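Local coordinates for flagellar hook protein FlgE (Caulobacter crescentus CB15, PDB 5AY6) that forms the flagellar hook, the curved segment that probably acts as a universal joint passing motor torque to the filament, at residues Y52-G56 with E66-D70. Residue numbers count along the deposited sequence, not the author numbering.
Sequences YSSTG and EYLVD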
# COMPACT_ATOMS: atom_id res chain seq x y z
N TYR A 52 -7.58 -8.29 8.50
CA TYR A 52 -6.52 -7.30 8.62
C TYR A 52 -6.16 -6.80 7.23
O TYR A 52 -5.98 -7.60 6.32
CB TYR A 52 -5.28 -7.88 9.29
CG TYR A 52 -5.45 -8.34 10.71
CD1 TYR A 52 -5.40 -7.44 11.77
CD2 TYR A 52 -5.63 -9.68 11.01
CE1 TYR A 52 -5.53 -7.86 13.08
CE2 TYR A 52 -5.76 -10.12 12.31
CZ TYR A 52 -5.72 -9.20 13.34
OH TYR A 52 -5.85 -9.63 14.64
N SER A 53 -6.03 -5.48 7.08
CA SER A 53 -5.61 -4.91 5.80
C SER A 53 -4.38 -4.03 5.95
O SER A 53 -4.21 -3.34 6.96
CB SER A 53 -6.75 -4.11 5.17
OG SER A 53 -7.79 -4.96 4.75
N SER A 54 -3.52 -4.06 4.94
CA SER A 54 -2.37 -3.18 4.89
C SER A 54 -2.82 -1.73 4.68
O SER A 54 -3.73 -1.45 3.91
CB SER A 54 -1.42 -3.61 3.77
OG SER A 54 -0.55 -2.56 3.41
N THR A 55 -2.17 -0.81 5.39
CA THR A 55 -2.46 0.61 5.27
C THR A 55 -1.89 1.22 4.00
O THR A 55 -2.27 2.33 3.62
CB THR A 55 -1.89 1.40 6.45
OG1 THR A 55 -0.48 1.18 6.50
CG2 THR A 55 -2.53 0.96 7.75
N GLY A 56 -0.96 0.51 3.36
CA GLY A 56 -0.28 1.04 2.19
C GLY A 56 0.73 2.11 2.57
O GLY A 56 1.27 2.80 1.70
N GLU A 66 1.14 -0.42 12.16
CA GLU A 66 -0.29 -0.16 12.05
C GLU A 66 -0.96 -1.00 10.97
O GLU A 66 -0.39 -1.23 9.89
CB GLU A 66 -0.55 1.32 11.78
CG GLU A 66 -0.04 2.23 12.88
CD GLU A 66 -0.42 3.68 12.67
OE1 GLU A 66 -0.95 4.00 11.59
OE2 GLU A 66 -0.20 4.49 13.60
N TYR A 67 -2.17 -1.46 11.26
CA TYR A 67 -2.95 -2.26 10.32
C TYR A 67 -4.42 -1.83 10.37
O TYR A 67 -4.91 -1.37 11.40
CB TYR A 67 -2.83 -3.75 10.64
CG TYR A 67 -1.41 -4.26 10.77
CD1 TYR A 67 -0.66 -4.58 9.64
CD2 TYR A 67 -0.82 -4.45 12.02
CE1 TYR A 67 0.64 -5.06 9.75
CE2 TYR A 67 0.48 -4.93 12.13
CZ TYR A 67 1.21 -5.23 11.00
OH TYR A 67 2.50 -5.71 11.11
N LEU A 68 -5.13 -1.99 9.25
CA LEU A 68 -6.57 -1.76 9.24
C LEU A 68 -7.27 -3.06 9.64
O LEU A 68 -6.78 -4.14 9.32
CB LEU A 68 -7.06 -1.30 7.87
CG LEU A 68 -6.40 -0.04 7.29
CD1 LEU A 68 -7.07 0.34 5.97
CD2 LEU A 68 -6.47 1.10 8.29
N VAL A 69 -8.40 -2.94 10.32
CA VAL A 69 -9.17 -4.12 10.73
C VAL A 69 -10.65 -3.98 10.41
O VAL A 69 -11.27 -2.95 10.71
CB VAL A 69 -9.03 -4.38 12.25
CG1 VAL A 69 -9.90 -5.56 12.66
CG2 VAL A 69 -7.59 -4.62 12.63
N ASP A 70 -11.22 -5.01 9.79
CA ASP A 70 -12.67 -5.12 9.61
C ASP A 70 -13.19 -6.34 10.36
O ASP A 70 -12.61 -7.42 10.26
CB ASP A 70 -13.05 -5.22 8.13
CG ASP A 70 -12.78 -3.95 7.36
OD1 ASP A 70 -13.17 -2.86 7.84
OD2 ASP A 70 -12.19 -4.04 6.27
O HOH W 1 -9.55 -4.72 6.87
O HOH W 2 -0.23 -1.90 7.17
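This is an antiparallel strand pairing at the end of a beta hairpin, where strand 45-53 separates from strand 64-73. Both strands belong to the five-stranded antiparallel sheet of the FlgE third domain. Ser53 and Leu68 form a hydrogen-bonded pair: Ser53 N donates to Leu68 O at 2.7 Å, and Leu68 N donates to Ser53 O at 2.8 Å. Tyr52 and Val69 form the adjacent non-hydrogen-bonded pair. Their side chains share one face, where Tyr52 CD1 lies 3.7 Å from Val69 CG2. Val139 of helix 137-140 also packs on Tyr52 there. Ser53 and Leu68 point to the other face, with their CB atoms 3.9 Å apart. A water bridges Ser53 OG and Asp70 OD2, at 2.8 Å from each. Ser53 OG also bonds to Ser24 OG on the neighbouring strand.

Past Ser53 the backbones diverge. A second water replaces direct pairing, accepting from Thr55 N and donating to Glu66 O, both at 2.8 Å. Thr55 CG2 still packs 4.0 Å from Leu68 CD2. Ser54 OG accepts from Gly56 N at 3.1 Å, forming an ST turn, and also bonds to Tyr145 O. The arrangement is the loop end of a beta hairpin in an antiparallel sheet; here a water bridge and an ST turn follow the last direct backbone pair.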